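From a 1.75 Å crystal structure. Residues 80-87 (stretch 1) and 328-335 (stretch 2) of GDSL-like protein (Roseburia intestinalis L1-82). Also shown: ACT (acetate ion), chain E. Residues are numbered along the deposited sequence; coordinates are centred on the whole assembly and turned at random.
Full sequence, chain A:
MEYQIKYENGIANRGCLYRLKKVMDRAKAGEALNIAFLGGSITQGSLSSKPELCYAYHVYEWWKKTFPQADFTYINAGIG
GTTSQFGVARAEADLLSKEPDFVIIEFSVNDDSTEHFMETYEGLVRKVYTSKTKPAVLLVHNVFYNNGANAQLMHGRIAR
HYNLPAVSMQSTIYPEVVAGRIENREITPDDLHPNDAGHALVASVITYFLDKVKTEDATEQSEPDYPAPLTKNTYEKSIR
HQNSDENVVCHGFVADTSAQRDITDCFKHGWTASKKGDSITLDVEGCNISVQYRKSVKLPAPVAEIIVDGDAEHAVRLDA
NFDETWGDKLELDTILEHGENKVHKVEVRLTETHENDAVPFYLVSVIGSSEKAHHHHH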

ATOM      1  N   GLY A  80       1.598  -3.048  -7.003  1.00 22.18           N
ATOM      2  CA  GLY A  80       0.735  -2.264  -7.852  1.00 20.94           C
ATOM      3  C   GLY A  80      -0.735  -2.474  -7.589  1.00 19.32           C
ATOM      4  O   GLY A  80      -1.206  -3.616  -7.395  1.00 22.62           O
ATOM      5  N   GLY A  81      -1.477  -1.362  -7.637  1.00 21.67           N
ATOM      6  CA  GLY A  81      -2.918  -1.338  -7.583  1.00 23.33           C
ATOM      7  C   GLY A  81      -3.468  -1.778  -6.231  1.00 22.35           C
ATOM      8  O   GLY A  81      -4.561  -2.379  -6.192  1.00 26.41           O
ATOM      9  N   THR A  82      -2.770  -1.423  -5.150  1.00 21.39           N
ATOM     10  CA  THR A  82      -3.197  -1.702  -3.789  1.00 19.26           C
ATOM     11  C   THR A  82      -3.014  -0.478  -2.888  1.00 20.52           C
ATOM     12  O   THR A  82      -2.283   0.470  -3.196  1.00 20.49           O
ATOM     13  CB  THR A  82      -2.504  -2.929  -3.183  1.00 21.38           C
ATOM     14  OG1 THR A  82      -1.145  -2.604  -2.962  1.00 20.21           O
ATOM     15  CG2 THR A  82      -2.644  -4.171  -4.044  1.00 24.14           C
ATOM     16  N   THR A  83      -3.710  -0.527  -1.749  1.00 19.80           N
ATOM     17  CA  THR A  83      -3.955   0.648  -0.888  1.00 20.25           C
ATOM     18  C   THR A  83      -3.299   0.457   0.465  1.00 18.58           C
ATOM     19  O   THR A  83      -2.766  -0.642   0.767  1.00 20.82           O
ATOM     20  CB  THR A  83      -5.478   0.830  -0.688  1.00 19.45           C
ATOM     21  OG1 THR A  83      -6.006  -0.246   0.095  1.00 19.84           O
ATOM     22  CG2 THR A  83      -6.217   0.899  -2.006  1.00 21.25           C
ATOM     23  N   SER A  84      -3.475   1.456   1.343  1.00 17.38           N
ATOM     24  CA  SER A  84      -3.002   1.396   2.709  1.00 17.09           C
ATOM     25  C   SER A  84      -3.781   0.338   3.496  1.00 19.14           C
ATOM     26  O   SER A  84      -3.283  -0.138   4.515  1.00 19.92           O
ATOM     27  CB  SER A  84      -3.088   2.739   3.387  1.00 18.16           C
ATOM     28  OG  SER A  84      -4.438   3.166   3.530  1.00 18.68           O
ATOM     29  N   GLN A  85      -4.988  -0.030   3.029  1.00 20.08           N
ATOM     30  CA  GLN A  85      -5.764  -1.123   3.703  1.00 19.17           C
ATOM     31  C   GLN A  85      -5.013  -2.460   3.532  1.00 21.09           C
ATOM     32  O   GLN A  85      -4.866  -3.208   4.495  1.00 21.23           O
ATOM     33  CB  GLN A  85      -7.210  -1.144   3.201  1.00 20.62           C
ATOM     34  CG  GLN A  85      -8.106  -2.146   3.916  1.00 19.76           C
ATOM     35  CD  GLN A  85      -9.541  -1.933   3.504  1.00 21.32           C
ATOM     36  OE1 GLN A  85      -9.840  -1.125   2.625  1.00 23.65           O
ATOM     37  NE2 GLN A  85     -10.465  -2.675   4.109  1.00 21.78           N
ATOM     38  N   PHE A  86      -4.491  -2.741   2.334  1.00 18.89           N
ATOM     39  CA  PHE A  86      -3.626  -3.932   2.195  1.00 19.49           C
ATOM     40  C   PHE A  86      -2.297  -3.702   2.928  1.00 19.69           C
ATOM     41  O   PHE A  86      -1.778  -4.592   3.607  1.00 21.08           O
ATOM     42  CB  PHE A  86      -3.471  -4.295   0.737  1.00 20.40           C
ATOM     43  CG  PHE A  86      -2.668  -5.547   0.459  1.00 18.98           C
ATOM     44  CD1 PHE A  86      -2.652  -6.618   1.342  1.00 19.57           C
ATOM     45  CD2 PHE A  86      -1.982  -5.677  -0.730  1.00 21.80           C
ATOM     46  CE1 PHE A  86      -1.934  -7.774   1.064  1.00 19.72           C
ATOM     47  CE2 PHE A  86      -1.274  -6.840  -1.012  1.00 20.66           C
ATOM     48  CZ  PHE A  86      -1.255  -7.884  -0.112  1.00 19.99           C
ATOM     49  N   GLY A  87      -1.765  -2.466   2.842  1.00 20.76           N
ATOM     50  CA  GLY A  87      -0.489  -2.136   3.509  1.00 19.61           C
ATOM     51  C   GLY A  87      -0.428  -2.495   4.993  1.00 18.60           C
ATOM     52  O   GLY A  87       0.578  -3.069   5.465  1.00 19.77           O
ATOM     53  N   ASP A 328      -4.529  -7.453 -14.540  1.00 30.38           N
ATOM     54  CA  ASP A 328      -5.239  -8.067 -13.408  1.00 29.31           C
ATOM     55  C   ASP A 328      -5.099  -7.135 -12.194  1.00 29.12           C
ATOM     56  O   ASP A 328      -4.038  -6.508 -11.993  1.00 30.26           O
ATOM     57  CB  ASP A 328      -4.647  -9.446 -13.095  1.00 27.79           C
ATOM     58  CG  ASP A 328      -4.911 -10.518 -14.145  1.00 29.98           C
ATOM     59  OD1 ASP A 328      -5.810 -10.327 -14.971  1.00 34.91           O
ATOM     60  OD2 ASP A 328      -4.179 -11.515 -14.139  1.00 34.27           O
ATOM     61  N   LYS A 329      -6.158  -7.055 -11.382  1.00 29.01           N
ATOM     62  CA  LYS A 329      -6.140  -6.270 -10.161  1.00 27.50           C
ATOM     63  C   LYS A 329      -6.294  -7.225  -8.980  1.00 24.67           C
ATOM     64  O   LYS A 329      -7.130  -8.170  -9.011  1.00 22.82           O
ATOM     65  CB  LYS A 329      -7.270  -5.245 -10.182  1.00 28.03           C
ATOM     66  CG  LYS A 329      -7.438  -4.391  -8.926  1.00 29.38           C
ATOM     67  CD  LYS A 329      -8.618  -3.444  -9.011  1.00 35.49           C
ATOM     68  CE  LYS A 329      -8.592  -2.387  -7.927  1.00 39.31           C
ATOM     69  NZ  LYS A 329      -9.891  -1.675  -7.858  1.00 41.40           N
ATOM     70  N   LEU A 330      -5.519  -6.955  -7.941  1.00 23.92           N
ATOM     71  CA  LEU A 330      -5.717  -7.584  -6.625  1.00 20.79           C
ATOM     72  C   LEU A 330      -6.772  -6.784  -5.849  1.00 20.81           C
ATOM     73  O   LEU A 330      -6.483  -5.839  -5.101  1.00 23.71           O
ATOM     74  CB  LEU A 330      -4.371  -7.650  -5.914  1.00 22.59           C
ATOM     75  CG  LEU A 330      -4.428  -8.168  -4.486  1.00 26.93           C
ATOM     76  CD1 LEU A 330      -5.171  -9.494  -4.411  1.00 30.94           C
ATOM     77  CD2 LEU A 330      -3.064  -8.271  -3.861  1.00 27.92           C
ATOM     78  N   GLU A 331      -8.049  -7.151  -6.044  1.00 22.80           N
ATOM     79  CA  GLU A 331      -9.135  -6.388  -5.494  1.00 22.06           C
ATOM     80  C   GLU A 331      -9.189  -6.597  -3.978  1.00 20.88           C
ATOM     81  O   GLU A 331      -8.909  -7.702  -3.467  1.00 22.56           O
ATOM     82  CB  GLU A 331     -10.446  -6.744  -6.188  1.00 24.01           C
ATOM     83  CG  GLU A 331     -11.618  -5.856  -5.763  1.00 25.94           C
ATOM     84  CD  GLU A 331     -11.381  -4.367  -5.994  1.00 29.59           C
ATOM     85  OE1 GLU A 331     -11.666  -3.928  -7.113  1.00 30.88           O
ATOM     86  OE2 GLU A 331     -10.835  -3.657  -5.088  1.00 32.98           O
ATOM     87  N   LEU A 332      -9.595  -5.543  -3.253  1.00 21.15           N
ATOM     88  CA  LEU A 332      -9.874  -5.655  -1.811  1.00 21.86           C
ATOM     89  C   LEU A 332     -11.190  -4.933  -1.536  1.00 20.45           C
ATOM     90  O   LEU A 332     -11.247  -3.702  -1.694  1.00 20.97           O
ATOM     91  CB  LEU A 332      -8.722  -5.058  -1.013  1.00 21.93           C
ATOM     92  CG  LEU A 332      -8.700  -5.335   0.491  1.00 22.19           C
ATOM     93  CD1 LEU A 332      -7.309  -5.118   1.057  1.00 25.32           C
ATOM     94  CD2 LEU A 332      -9.720  -4.504   1.248  1.00 24.25           C
ATOM     95  N   ASP A 333     -12.207  -5.682  -1.126  1.00 20.79           N
ATOM     96  CA  ASP A 333     -13.532  -5.129  -0.881  1.00 20.30           C
ATOM     97  C   ASP A 333     -13.813  -5.190   0.603  1.00 20.09           C
ATOM     98  O   ASP A 333     -13.646  -6.266   1.258  1.00 21.96           O
ATOM     99  CB  ASP A 333     -14.635  -5.859  -1.646  1.00 19.21           C
ATOM    100  CG  ASP A 333     -14.687  -5.708  -3.153  1.00 24.63           C
ATOM    101  OD1 ASP A 333     -14.203  -4.691  -3.682  1.00 26.95           O
ATOM    102  OD2 ASP A 333     -15.317  -6.593  -3.795  1.00 28.73           O
ATOM    103  N   THR A 334     -14.282  -4.070   1.165  1.00 21.54           N
ATOM    104  CA  THR A 334     -14.632  -4.066   2.582  1.00 22.07           C
ATOM    105  C   THR A 334     -16.066  -4.582   2.717  1.00 24.16           C
ATOM    106  O   THR A 334     -16.948  -4.030   2.053  1.00 26.46           O
ATOM    107  CB  THR A 334     -14.480  -2.682   3.239  1.00 25.62           C
ATOM    108  OG1 THR A 334     -13.126  -2.242   3.115  1.00 24.48           O
ATOM    109  CG2 THR A 334     -14.839  -2.716   4.713  1.00 25.97           C
ATOM    110  N   ILE A 335     -16.269  -5.648   3.500  1.00 22.85           N
ATOM    111  CA  ILE A 335     -17.584  -6.356   3.563  1.00 23.69           C
ATOM    112  C   ILE A 335     -18.354  -5.944   4.817  1.00 25.61           C
ATOM    113  O   ILE A 335     -19.579  -5.759   4.740  1.00 30.64           O
ATOM    114  CB  ILE A 335     -17.404  -7.888   3.471  1.00 23.69           C
ATOM    115  CG1 ILE A 335     -16.624  -8.310   2.226  1.00 27.69           C
ATOM    116  CG2 ILE A 335     -18.741  -8.591   3.518  1.00 25.75           C
ATOM    117  CD1 ILE A 335     -17.131  -7.705   0.954  1.00 25.67           C
TER
HETATM  118  C   ACT E 401      -1.035   2.161  -8.873  1.00 31.04           C
HETATM  119  O   ACT E 401      -1.427   1.809 -10.029  1.00 32.88           O
HETATM  120  OXT ACT E 401      -0.840   1.362  -7.953  1.00 25.60           O
HETATM  121  CH3 ACT E 401      -0.788   3.598  -8.543  1.00 31.16           C
HETATM  122  O   HOH W   1      -3.966  -4.633  -8.145  1.00 27.53           O
HETATM  123  O   HOH W   2      -6.650  -3.176  -4.390  1.00 29.43           O

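The first turn of a helix and the loop before it pack against the side of a β-strand through a small apolar patch, one direct side-chain hydrogen bond and two bridging waters. The partners lie at least 244 residues apart in sequence, and no direct backbone hydrogen bond joins them.

At the loop end, Gly81 faces Lys329 and Leu330, with Gly81 O 4.1 Å from Leu330 O. Two carbonyl oxygens cannot bond to each other, so water supplies the hydrogens: water 2 donates to Gly81 O (O to O, 2.9 Å) and to Leu330 O (O to O, 2.8 Å). Water 1 accepts from Leu330 N and donates to the carbonyls of Gly80 and Gly81. Gly81 has a positive phi of 67°, a conformation that favours glycine, and its N also donates to an acetate ion, OXT lying 2.8 Å away.

Thr83 caps the helix through a weak bond, Gln85 N to Thr83 OG1 at 3.1 Å, while Gly87 N to Thr83 O, 2.9 Å, closes the first turn.

Gln85 and Phe86 then point toward the strand, and the alternate strand residues Leu330 and Leu332 point back toward the helix and the loop before it. Phe86 CE2 meets Leu330 CD2 at 3.7 Å, an oblique approach to the ring, and Phe86 CB lies 3.9 Å from Leu332 CD1. Branched leucines suit this place because their methyls can fill the space beside a bulky aromatic residue. The methyl of Thr82 adds to the patch, its CG2 4.1 Å from Leu330 CD2.

Gln85 combines both kinds of contact. Its extended chain brings CD within 3.4 Å of Leu332 CD2, and its amide NE2 donates to Thr334 OG1 at 2.9 Å with a nearly straight angle of 170°. Between the leucines, Glu331 points its CA-to-CB bond away; its OE1 forms a salt bridge with Lys329 NZ at 3.0 Å.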